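Local coordinates for peptidase M16 inactive domain family protein (PDB 3GWB) that is of unproven function but belongs to the M16 peptidase family, probably as an inactive-type member, so that any hydrolase activity remains uncertain, at residues 58-63 with 88-93; 41-46 with 194-199; 82-87 with 97-102; 131-136 with 174-179. All blocks are in the same frame, centred on the assembly; numbering follows the deposited sequence.

Interaction 1: 58-63 with 88-93; sequences LTNAML and NGAYKD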
loop_
_atom_site.group_PDB
_atom_site.type_symbol
_atom_site.label_atom_id
_atom_site.label_comp_id
_atom_site.label_asym_id
_atom_site.label_seq_id
_atom_site.Cartn_x
_atom_site.Cartn_y
_atom_site.Cartn_z
ATOM N N LEU A 58 15.172 -8.388 -7.203
ATOM C CA LEU A 58 14.597 -9.713 -7.388
ATOM C C LEU A 58 15.052 -10.670 -6.287
ATOM O O LEU A 58 14.261 -11.456 -5.770
ATOM C CB LEU A 58 14.992 -10.249 -8.763
ATOM C CG LEU A 58 14.267 -11.482 -9.302
ATOM C CD1 LEU A 58 12.758 -11.341 -9.141
ATOM C CD2 LEU A 58 14.645 -11.656 -10.777
ATOM N N THR A 59 16.326 -10.603 -5.923
ATOM C CA THR A 59 16.843 -11.477 -4.881
ATOM C C THR A 59 16.124 -11.169 -3.569
ATOM O O THR A 59 15.686 -12.077 -2.864
ATOM C CB THR A 59 18.373 -11.292 -4.674
ATOM O OG1 THR A 59 19.063 -11.552 -5.900
ATOM C CG2 THR A 59 18.895 -12.267 -3.613
ATOM N N ASN A 60 15.990 -9.885 -3.252
ATOM C CA ASN A 60 15.332 -9.487 -2.016
ATOM C C ASN A 60 13.866 -9.904 -1.963
ATOM O O ASN A 60 13.343 -10.232 -0.900
ATOM C CB ASN A 60 15.453 -7.974 -1.818
ATOM C CG ASN A 60 14.841 -7.512 -0.512
ATOM O OD1 ASN A 60 13.669 -7.145 -0.459
ATOM N ND2 ASN A 60 15.628 -7.546 0.553
ATOM N N ALA A 61 13.209 -9.900 -3.114
ATOM C CA ALA A 61 11.806 -10.275 -3.189
ATOM C C ALA A 61 11.618 -11.780 -3.064
ATOM O O ALA A 61 10.573 -12.239 -2.603
ATOM C CB ALA A 61 11.211 -9.795 -4.510
HETATM N N MSE A 62 12.628 -12.543 -3.471
HETATM C CA MSE A 62 12.548 -14.004 -3.431
HETATM C C MSE A 62 12.911 -14.656 -2.093
HETATM O O MSE A 62 12.730 -15.864 -1.925
HETATM C CB MSE A 62 13.435 -14.589 -4.536
HETATM C CG MSE A 62 12.957 -14.312 -5.972
HETATM SE SE MSE A 62 11.614 -15.405 -6.482
HETATM C CE MSE A 62 12.496 -16.993 -6.459
ATOM N N LEU A 63 13.406 -13.869 -1.141
ATOM C CA LEU A 63 13.811 -14.407 0.156
ATOM C C LEU A 63 12.751 -15.263 0.832
ATOM O O LEU A 63 13.009 -16.418 1.176
ATOM C CB LEU A 63 14.219 -13.273 1.103
ATOM C CG LEU A 63 15.382 -12.375 0.657
ATOM C CD1 LEU A 63 15.635 -11.311 1.714
ATOM C CD2 LEU A 63 16.641 -13.208 0.441
ATOM N N ASN A 88 10.304 -6.773 3.965
ATOM C CA ASN A 88 11.467 -6.743 3.078
ATOM C C ASN A 88 11.345 -5.608 2.068
ATOM O O ASN A 88 10.246 -5.119 1.791
ATOM C CB ASN A 88 11.629 -8.086 2.351
ATOM C CG ASN A 88 10.602 -8.291 1.243
ATOM O OD1 ASN A 88 10.880 -8.040 0.070
ATOM N ND2 ASN A 88 9.413 -8.742 1.614
ATOM N N GLY A 89 12.479 -5.188 1.526
ATOM C CA GLY A 89 12.487 -4.121 0.549
ATOM C C GLY A 89 13.901 -3.877 0.062
ATOM O O GLY A 89 14.853 -4.018 0.824
ATOM N N ALA A 90 14.033 -3.526 -1.212
ATOM C CA ALA A 90 15.334 -3.247 -1.803
ATOM C C ALA A 90 15.269 -1.854 -2.424
ATOM O O ALA A 90 14.250 -1.468 -3.002
ATOM C CB ALA A 90 15.674 -4.301 -2.861
ATOM N N TYR A 91 16.359 -1.107 -2.291
ATOM C CA TYR A 91 16.433 0.255 -2.798
ATOM C C TYR A 91 17.708 0.467 -3.604
ATOM O O TYR A 91 18.228 -0.471 -4.198
ATOM C CB TYR A 91 16.368 1.210 -1.606
ATOM C CG TYR A 91 15.219 0.855 -0.689
ATOM C CD1 TYR A 91 13.902 1.120 -1.063
ATOM C CD2 TYR A 91 15.437 0.166 0.504
ATOM C CE1 TYR A 91 12.829 0.707 -0.279
ATOM C CE2 TYR A 91 14.372 -0.255 1.300
ATOM C CZ TYR A 91 13.070 0.017 0.901
ATOM O OH TYR A 91 12.007 -0.402 1.666
ATOM N N LYS A 92 18.206 1.699 -3.620
ATOM C CA LYS A 92 19.414 2.029 -4.365
ATOM C C LYS A 92 20.679 1.541 -3.673
ATOM O O LYS A 92 21.485 0.843 -4.279
ATOM C CB LYS A 92 19.517 3.545 -4.571
ATOM C CG LYS A 92 18.432 4.155 -5.436
ATOM C CD LYS A 92 18.646 3.835 -6.892
ATOM C CE LYS A 92 17.734 4.669 -7.780
ATOM N NZ LYS A 92 18.068 4.466 -9.212
ATOM N N ASP A 93 20.868 1.910 -2.410
ATOM C CA ASP A 93 22.079 1.484 -1.719
ATOM C C ASP A 93 21.898 0.454 -0.610
ATOM O O ASP A 93 22.874 -0.005 -0.030
ATOM C CB ASP A 93 22.876 2.709 -1.214
ATOM C CG ASP A 93 22.074 3.608 -0.298
ATOM O OD1 ASP A 93 20.845 3.414 -0.186
ATOM O OD2 ASP A 93 22.679 4.524 0.311
#

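Interaction 2: 41-46 with 194-199; sequences IFAAGS and AGNVVI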
loop_
_atom_site.group_PDB
_atom_site.type_symbol
_atom_site.label_atom_id
_atom_site.label_comp_id
_atom_site.label_asym_id
_atom_site.label_seq_id
_atom_site.Cartn_x
_atom_site.Cartn_y
_atom_site.Cartn_z
ATOM N N ILE A 41 19.955 -4.675 7.640
ATOM C CA ILE A 41 20.220 -3.791 6.524
ATOM C C ILE A 41 21.466 -4.293 5.812
ATOM O O ILE A 41 22.542 -4.322 6.404
ATOM C CB ILE A 41 20.468 -2.331 6.996
ATOM C CG1 ILE A 41 19.259 -1.796 7.774
ATOM C CG2 ILE A 41 20.684 -1.443 5.792
ATOM C CD1 ILE A 41 19.024 -2.473 9.116
ATOM N N PHE A 42 21.314 -4.705 4.556
ATOM C CA PHE A 42 22.430 -5.207 3.757
ATOM C C PHE A 42 22.805 -4.182 2.700
ATOM O O PHE A 42 21.946 -3.458 2.203
ATOM C CB PHE A 42 22.048 -6.494 3.000
ATOM C CG PHE A 42 21.624 -7.634 3.883
ATOM C CD1 PHE A 42 22.515 -8.637 4.206
ATOM C CD2 PHE A 42 20.316 -7.710 4.370
ATOM C CE1 PHE A 42 22.123 -9.707 4.996
ATOM C CE2 PHE A 42 19.914 -8.781 5.166
ATOM C CZ PHE A 42 20.819 -9.780 5.479
ATOM N N ALA A 43 24.089 -4.118 2.364
ATOM C CA ALA A 43 24.543 -3.240 1.290
ATOM C C ALA A 43 24.272 -4.087 0.044
ATOM O O ALA A 43 25.202 -4.551 -0.633
ATOM C CB ALA A 43 26.030 -2.956 1.427
ATOM N N ALA A 44 22.987 -4.307 -0.232
ATOM C CA ALA A 44 22.541 -5.123 -1.362
ATOM C C ALA A 44 21.445 -4.456 -2.198
ATOM O O ALA A 44 20.483 -5.108 -2.613
ATOM C CB ALA A 44 22.039 -6.471 -0.850
ATOM N N GLY A 45 21.586 -3.157 -2.437
ATOM C CA GLY A 45 20.607 -2.445 -3.242
ATOM C C GLY A 45 20.964 -2.526 -4.712
ATOM O O GLY A 45 21.922 -3.194 -5.084
ATOM N N SER A 46 20.202 -1.829 -5.550
ATOM C CA SER A 46 20.428 -1.852 -6.985
ATOM C C SER A 46 21.804 -1.341 -7.403
ATOM O O SER A 46 22.287 -1.660 -8.496
ATOM C CB SER A 46 19.327 -1.063 -7.704
ATOM O OG SER A 46 19.290 0.289 -7.280
ATOM N N ALA A 194 27.213 -12.131 5.961
ATOM C CA ALA A 194 27.167 -11.557 7.300
ATOM C C ALA A 194 28.025 -10.302 7.466
ATOM O O ALA A 194 27.640 -9.366 8.165
ATOM C CB ALA A 194 27.576 -12.610 8.314
ATOM N N GLY A 195 29.192 -10.280 6.833
ATOM C CA GLY A 195 30.050 -9.113 6.950
ATOM C C GLY A 195 29.488 -7.890 6.243
ATOM O O GLY A 195 29.996 -6.782 6.417
ATOM N N ASN A 196 28.429 -8.087 5.460
ATOM C CA ASN A 196 27.805 -7.007 4.692
ATOM C C ASN A 196 26.462 -6.553 5.267
ATOM O O ASN A 196 25.695 -5.859 4.595
ATOM C CB ASN A 196 27.600 -7.481 3.243
ATOM C CG ASN A 196 27.393 -6.338 2.271
ATOM O OD1 ASN A 196 28.168 -5.385 2.251
ATOM N ND2 ASN A 196 26.351 -6.439 1.442
ATOM N N VAL A 197 26.176 -6.935 6.506
ATOM C CA VAL A 197 24.899 -6.568 7.107
ATOM C C VAL A 197 24.983 -5.800 8.422
ATOM O O VAL A 197 25.960 -5.905 9.172
ATOM C CB VAL A 197 24.034 -7.829 7.357
ATOM C CG1 VAL A 197 24.565 -8.582 8.580
ATOM C CG2 VAL A 197 22.555 -7.432 7.545
ATOM N N VAL A 198 23.946 -5.015 8.684
ATOM C CA VAL A 198 23.822 -4.266 9.927
ATOM C C VAL A 198 22.628 -4.892 10.636
ATOM O O VAL A 198 21.572 -5.041 10.037
ATOM C CB VAL A 198 23.503 -2.776 9.692
ATOM C CG1 VAL A 198 23.185 -2.099 11.031
ATOM C CG2 VAL A 198 24.692 -2.089 9.029
ATOM N N ILE A 199 22.796 -5.255 11.901
ATOM C CA ILE A 199 21.722 -5.879 12.671
ATOM C C ILE A 199 21.210 -4.903 13.721
ATOM O O ILE A 199 21.925 -4.569 14.658
ATOM C CB ILE A 199 22.230 -7.162 13.369
ATOM C CG1 ILE A 199 22.675 -8.175 12.316
ATOM C CG2 ILE A 199 21.146 -7.759 14.249
ATOM C CD1 ILE A 199 23.439 -9.343 12.901
#

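Interaction 3: 82-87 with 97-102; sequences LGADFG and ASLRSL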
loop_
_atom_site.group_PDB
_atom_site.type_symbol
_atom_site.label_atom_id
_atom_site.label_comp_id
_atom_site.label_asym_id
_atom_site.label_seq_id
_atom_site.Cartn_x
_atom_site.Cartn_y
_atom_site.Cartn_z
ATOM N N LEU A 82 2.672 -17.405 14.662
ATOM C CA LEU A 82 3.503 -17.033 15.802
ATOM C C LEU A 82 3.280 -15.584 16.227
ATOM O O LEU A 82 3.872 -15.109 17.202
ATOM C CB LEU A 82 4.978 -17.248 15.447
ATOM C CG LEU A 82 5.373 -18.704 15.175
ATOM C CD1 LEU A 82 6.801 -18.779 14.646
ATOM C CD2 LEU A 82 5.230 -19.510 16.465
ATOM N N GLY A 83 2.431 -14.884 15.486
ATOM C CA GLY A 83 2.144 -13.499 15.803
ATOM C C GLY A 83 3.237 -12.562 15.331
ATOM O O GLY A 83 3.352 -11.437 15.818
ATOM N N ALA A 84 4.031 -13.021 14.370
ATOM C CA ALA A 84 5.138 -12.227 13.841
ATOM C C ALA A 84 4.909 -11.769 12.406
ATOM O O ALA A 84 4.230 -12.445 11.628
ATOM C CB ALA A 84 6.439 -13.034 13.919
ATOM N N ASP A 85 5.495 -10.629 12.054
ATOM C CA ASP A 85 5.371 -10.106 10.701
ATOM C C ASP A 85 6.738 -9.979 10.028
ATOM O O ASP A 85 7.695 -9.512 10.633
ATOM C CB ASP A 85 4.675 -8.746 10.708
ATOM C CG ASP A 85 4.518 -8.168 9.309
ATOM O OD1 ASP A 85 5.293 -7.251 8.952
ATOM O OD2 ASP A 85 3.630 -8.641 8.558
ATOM N N PHE A 86 6.813 -10.396 8.771
ATOM C CA PHE A 86 8.054 -10.338 8.008
ATOM C C PHE A 86 7.982 -9.146 7.073
ATOM O O PHE A 86 6.927 -8.864 6.498
ATOM C CB PHE A 86 8.239 -11.632 7.192
ATOM C CG PHE A 86 9.429 -11.609 6.265
ATOM C CD1 PHE A 86 10.726 -11.741 6.762
ATOM C CD2 PHE A 86 9.252 -11.428 4.892
ATOM C CE1 PHE A 86 11.833 -11.697 5.908
ATOM C CE2 PHE A 86 10.350 -11.381 4.029
ATOM C CZ PHE A 86 11.642 -11.513 4.539
ATOM N N GLY A 87 9.097 -8.440 6.931
ATOM C CA GLY A 87 9.137 -7.293 6.038
ATOM C C GLY A 87 10.385 -7.330 5.171
ATOM O O GLY A 87 11.410 -7.875 5.580
ATOM N N ALA A 97 15.466 -6.735 5.415
ATOM C CA ALA A 97 14.674 -7.883 5.811
ATOM C C ALA A 97 14.386 -7.556 7.271
ATOM O O ALA A 97 15.307 -7.251 8.044
ATOM C CB ALA A 97 15.464 -9.158 5.686
ATOM N N SER A 98 13.114 -7.597 7.646
ATOM C CA SER A 98 12.725 -7.259 9.008
ATOM C C SER A 98 11.728 -8.231 9.616
ATOM O O SER A 98 11.002 -8.933 8.909
ATOM C CB SER A 98 12.132 -5.844 9.053
ATOM O OG SER A 98 10.953 -5.738 8.267
ATOM N N LEU A 99 11.697 -8.250 10.943
ATOM C CA LEU A 99 10.797 -9.115 11.688
ATOM C C LEU A 99 10.291 -8.416 12.942
ATOM O O LEU A 99 11.078 -7.889 13.727
ATOM C CB LEU A 99 11.521 -10.391 12.116
ATOM C CG LEU A 99 10.715 -11.363 12.981
ATOM C CD1 LEU A 99 9.802 -12.183 12.087
ATOM C CD2 LEU A 99 11.651 -12.287 13.740
ATOM N N ARG A 100 8.977 -8.383 13.113
ATOM C CA ARG A 100 8.402 -7.818 14.323
ATOM C C ARG A 100 7.836 -9.073 14.971
ATOM O O ARG A 100 7.161 -9.858 14.310
ATOM C CB ARG A 100 7.294 -6.810 14.013
ATOM C CG ARG A 100 6.581 -6.321 15.268
ATOM C CD ARG A 100 5.926 -4.938 15.112
ATOM N NE ARG A 100 4.927 -4.872 14.043
ATOM C CZ ARG A 100 5.211 -4.666 12.758
ATOM N NH1 ARG A 100 6.471 -4.502 12.368
ATOM N NH2 ARG A 100 4.233 -4.619 11.860
ATOM N N SER A 101 8.121 -9.275 16.251
ATOM C CA SER A 101 7.668 -10.483 16.926
ATOM C C SER A 101 7.369 -10.280 18.405
ATOM O O SER A 101 7.913 -9.375 19.041
ATOM C CB SER A 101 8.746 -11.567 16.761
ATOM O OG SER A 101 8.547 -12.680 17.616
ATOM N N LEU A 102 6.482 -11.115 18.940
ATOM C CA LEU A 102 6.172 -11.061 20.355
ATOM C C LEU A 102 7.498 -11.458 21.002
ATOM O O LEU A 102 8.262 -12.232 20.419
ATOM C CB LEU A 102 5.086 -12.079 20.702
ATOM C CG LEU A 102 3.675 -11.717 20.224
ATOM C CD1 LEU A 102 2.730 -12.884 20.450
ATOM C CD2 LEU A 102 3.188 -10.487 20.980
HETATM O O HOH W 1 5.767 -13.286 17.150
HETATM O O HOH W 2 8.787 -6.676 9.943
#

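Interaction 4: 131-136 with 174-179; sequences RIKNQM and KSIPPI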
loop_
_atom_site.group_PDB
_atom_site.type_symbol
_atom_site.label_atom_id
_atom_site.label_comp_id
_atom_site.label_asym_id
_atom_site.label_seq_id
_atom_site.Cartn_x
_atom_site.Cartn_y
_atom_site.Cartn_z
ATOM N N ARG A 131 6.679 -16.155 -11.357
ATOM C CA ARG A 131 5.570 -15.324 -10.906
ATOM C C ARG A 131 6.022 -13.884 -10.665
ATOM O O ARG A 131 5.329 -12.941 -11.040
ATOM C CB ARG A 131 4.974 -15.887 -9.617
ATOM C CG ARG A 131 3.603 -15.338 -9.294
ATOM C CD ARG A 131 3.165 -15.704 -7.884
ATOM N NE ARG A 131 3.793 -14.851 -6.877
ATOM C CZ ARG A 131 4.633 -15.279 -5.938
ATOM N NH1 ARG A 131 4.962 -16.568 -5.866
ATOM N NH2 ARG A 131 5.141 -14.417 -5.063
ATOM N N ILE A 132 7.184 -13.725 -10.037
ATOM C CA ILE A 132 7.720 -12.398 -9.747
ATOM C C ILE A 132 8.124 -11.664 -11.017
ATOM O O ILE A 132 7.824 -10.477 -11.168
ATOM C CB ILE A 132 8.946 -12.474 -8.803
ATOM C CG1 ILE A 132 8.567 -13.218 -7.522
ATOM C CG2 ILE A 132 9.422 -11.071 -8.441
ATOM C CD1 ILE A 132 7.410 -12.606 -6.779
ATOM N N LYS A 133 8.806 -12.359 -11.928
ATOM C CA LYS A 133 9.217 -11.738 -13.185
ATOM C C LYS A 133 7.991 -11.281 -13.957
ATOM O O LYS A 133 8.008 -10.221 -14.580
ATOM C CB LYS A 133 10.006 -12.709 -14.065
ATOM C CG LYS A 133 11.378 -13.084 -13.536
ATOM C CD LYS A 133 12.174 -13.791 -14.622
ATOM C CE LYS A 133 13.557 -14.185 -14.146
ATOM N NZ LYS A 133 14.358 -14.769 -15.253
ATOM N N ASN A 134 6.931 -12.087 -13.918
ATOM C CA ASN A 134 5.688 -11.766 -14.622
ATOM C C ASN A 134 5.070 -10.478 -14.083
ATOM O O ASN A 134 4.593 -9.644 -14.853
ATOM C CB ASN A 134 4.678 -12.911 -14.486
ATOM C CG ASN A 134 3.454 -12.719 -15.373
ATOM O OD1 ASN A 134 3.519 -12.903 -16.589
ATOM N ND2 ASN A 134 2.335 -12.332 -14.769
ATOM N N GLN A 135 5.074 -10.307 -12.763
ATOM C CA GLN A 135 4.507 -9.097 -12.191
ATOM C C GLN A 135 5.438 -7.898 -12.354
ATOM O O GLN A 135 4.979 -6.755 -12.386
ATOM C CB GLN A 135 4.117 -9.314 -10.724
ATOM C CG GLN A 135 5.139 -10.015 -9.865
ATOM C CD GLN A 135 4.587 -10.350 -8.484
ATOM O OE1 GLN A 135 3.648 -11.140 -8.349
ATOM N NE2 GLN A 135 5.167 -9.744 -7.453
HETATM N N MSE A 136 6.740 -8.149 -12.477
HETATM C CA MSE A 136 7.694 -7.060 -12.685
HETATM C C MSE A 136 7.561 -6.594 -14.135
HETATM O O MSE A 136 7.628 -5.400 -14.425
HETATM C CB MSE A 136 9.132 -7.521 -12.419
HETATM C CG MSE A 136 9.476 -7.707 -10.941
HETATM SE SE MSE A 136 11.167 -8.328 -10.669
HETATM C CE MSE A 136 12.121 -6.794 -10.595
ATOM N N LYS A 174 14.111 -5.681 -20.593
ATOM C CA LYS A 174 15.153 -6.440 -21.274
ATOM C C LYS A 174 16.134 -7.119 -20.328
ATOM O O LYS A 174 16.737 -8.135 -20.679
ATOM C CB LYS A 174 15.916 -5.535 -22.248
ATOM C CG LYS A 174 15.064 -5.076 -23.430
ATOM C CD LYS A 174 15.868 -4.306 -24.478
ATOM C CE LYS A 174 16.320 -2.946 -23.968
ATOM N NZ LYS A 174 16.927 -2.132 -25.062
ATOM N N SER A 175 16.267 -6.575 -19.123
ATOM C CA SER A 175 17.203 -7.106 -18.140
ATOM C C SER A 175 16.637 -8.170 -17.193
ATOM O O SER A 175 17.394 -8.968 -16.636
ATOM C CB SER A 175 17.782 -5.944 -17.324
ATOM O OG SER A 175 18.867 -6.366 -16.521
ATOM N N ILE A 176 15.318 -8.195 -17.021
ATOM C CA ILE A 176 14.689 -9.151 -16.107
ATOM C C ILE A 176 14.553 -10.592 -16.610
ATOM O O ILE A 176 14.893 -11.535 -15.894
ATOM C CB ILE A 176 13.288 -8.641 -15.656
ATOM C CG1 ILE A 176 13.440 -7.336 -14.869
ATOM C CG2 ILE A 176 12.592 -9.675 -14.797
ATOM C CD1 ILE A 176 14.305 -7.461 -13.643
ATOM N N PRO A 177 14.058 -10.785 -17.846
ATOM C CA PRO A 177 13.905 -12.149 -18.364
ATOM C C PRO A 177 15.134 -13.049 -18.229
ATOM O O PRO A 177 15.028 -14.174 -17.748
ATOM C CB PRO A 177 13.507 -11.920 -19.820
ATOM C CG PRO A 177 12.731 -10.651 -19.752
ATOM C CD PRO A 177 13.582 -9.797 -18.832
ATOM N N PRO A 178 16.316 -12.562 -18.637
ATOM C CA PRO A 178 17.567 -13.326 -18.567
ATOM C C PRO A 178 18.057 -13.773 -17.181
ATOM O O PRO A 178 18.762 -14.780 -17.076
ATOM C CB PRO A 178 18.576 -12.399 -19.244
ATOM C CG PRO A 178 17.733 -11.604 -20.184
ATOM C CD PRO A 178 16.543 -11.282 -19.326
ATOM N N ILE A 179 17.696 -13.041 -16.129
ATOM C CA ILE A 179 18.150 -13.396 -14.773
ATOM C C ILE A 179 17.835 -14.842 -14.388
ATOM O O ILE A 179 16.680 -15.249 -14.364
ATOM C CB ILE A 179 17.536 -12.461 -13.705
ATOM C CG1 ILE A 179 17.908 -11.008 -14.008
ATOM C CG2 ILE A 179 18.045 -12.844 -12.316
ATOM C CD1 ILE A 179 19.385 -10.773 -14.143
#

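Interaction 1: 58-63 with 88-93
Asn60 of helix 55-62 lies against Asn88, Gly89 and Ala90 of strand 85-90. This is helix-on-sheet packing in an alpha/beta domain of the M16 peptidase type. The strand is an outermost one of its mixed sheet within this chain. The two short axes run antiparallel, at 176°, and approach to 7.6 Å. Helix 55-62 probably corresponds to the helix that carries the zinc-binding HxxEH motif in active members. Asn60 and Ala61 probably stand where those enzymes have the glutamate and the second histidine, consistent with an inactive-type domain. CG of Asn60 is anti to its backbone N (chi1 -177°), which brings this CG to 3.7 Å from Gly89 O. Asn60 OD1 is 3.0 Å from Gly89 N, but the angle is too poor for a hydrogen bond. The amide is held from elsewhere: its ND2 donates to Tyr192 OH and to Val96 O of the neighbouring strand 95-102. Asn88 points toward the helix, its CB 3.6 Å from Asn60 OD1. An alanine in place of Asn60 would probably leave Tyr192 OH and Val96 O without this buried donor. Ala90 makes the apolar part of the contact, with its CB 3.8 Å from Asn60 CB.

Interaction 2: 41-46 with 194-199
The Phe42 ring carries Val197 on one face. Val197 CG2 sits over the ring centre, 3.4 Å from the centroid and 10° off the normal, a CH-pi contact. With CG2 anti to the Val197 backbone N, this methyl is the branch set over the ring; the two side chains run alongside each other. The Phe42 ring also meets the ring of Tyr192. An alanine in place of Phe42 would probably open a gap under Val197 CG2 and leave Tyr192 without the Phe42 ring.

The second flat group is the Asn196 amide. Its ND2 donates to Ala43 O at 3.0 Å. That oxygen lies in the amide plane, while the donor stands 64° above the carbonyl plane of Ala43. ND2 also bonds Ala191 O, and OD1 accepts from Leu227 N, so both ends of the amide are fixed. Ala43 is the centre of an inverse gamma turn, and its N reaches Asn196 O at 3.3 Å.

This is antiparallel strand pairing inside the six-stranded mixed sheet. Ile41 and Val198 form a hydrogen-bonded pair, with Ile41 N to Val198 O at 2.9 Å and Val198 N to Ile41 O at 2.8 Å. Phe42 and Val197 are the next, non-hydrogen-bonded pair. Strand 35-42 is an inner strand, between strands 197-203 and 95-102. Phe377 of helix 365-377 packs on Ile41 and Ala43, and helix 207-220 packs on Ala194 and Ile199.

Interaction 3: 82-87 with 97-102
Asp85 and Arg100 cross obliquely on one face of the antiparallel hairpin formed by strands 85-90 and 95-102. Their carboxylate and guanidinium planes are 40° apart. Asp85 OD1 is 4.1 Å from Arg100 NH2 and well out of the guanidinium plane, beyond a salt bridge. Asp85 CB lies over one guanidinium face, offset toward the rim. Arg100 also touches Asp37 of the neighbouring strand 35-42.

Ser98 is on the same face. Its OG comes to 3.3 Å from Gly87 CA, where a side chain on Gly87 would clash. Water joins this OG to Asp85 O.

Phe86 and Leu99 point to the other face as a non-hydrogen-bonded pair. Leu99 CD1 packs on Ala84 CB at 3.9 Å, and Leu99 also meets Leu112 of helix 105-120. Gly83, with positive phi, ends the preceding helix in a Schellman motif.

The hydrogen-bonded pairs are Asp85 with Arg100 and Gly87 with Ser98. Asp85 N to Arg100 O is 2.9 Å, and Ser98 N to Gly87 O is 2.7 Å. Four backbone bonds and bridging water join the strands, apolar packing lies on the Phe86 and Leu99 face, and the Asp85 and Arg100 charges would probably add only a weak attraction.

Interaction 4: 131-136 with 174-179
Lys133 of helix 126-143 sends its ammonium group into a turn of backbone carbonyls at residues 176-179. NZ of Lys133 bonds Pro177 O at 2.7 Å, from above that carbonyl plane. The modelled 2.5 Å from Lys133 NZ to Ile179 O is too short to be trusted in detail, though the donor lies in that carbonyl plane. A third bond, from Lys133 NZ to Ile176 O, is weak. The carbonyl oxygens gathered round NZ would probably favour its charged form.

The lysine chain is extended beyond CG and runs alongside Ile176, the two side chains pointing opposite ways. Ile176 CG2 lies 3.8 Å from Lys133 CG. Met136, modelled as selenomethionine, crosses Ile176 at about a right angle, with Met136 CE 3.8 Å from Ile176 CD1.

A type I beta turn from Ile176 to Ile179 brings these residues together; Ile179 N bonds Ile176 O at 3.2 Å. Just before it, Asp172 OD1 accepts from Lys174 N and Ser175 N, and Ser175 OG bonds Pro53 O.

The contact joins helix 126-143 to the loop between helices 147-160 and 181-191. Ile132, Met136 and Ile179 pack on helix 55-62, and Asn134 bonds Tyr297 and Arg290 of the second subunit.

Interactions 1, 2 and 3 meet at one mixed sheet. Interactions 1 and 3 share strand 85-90, with centres about 17 Å apart, and their segments alternate along the chain. Interactions 1 and 2 are closer, about 11 Å between centres, and touch where Tyr91 O probably bonds Ser46 N. Interaction 4 lies beyond helix 55-62, about 14 Å from interaction 1 and about 28 Å from interaction 3, centre to centre. Leu58 and Met62 reach from that helix to Ile132. Interaction 2 encloses the other three along the chain. Helix 55-62 thus packs between the sheet and helix 126-143.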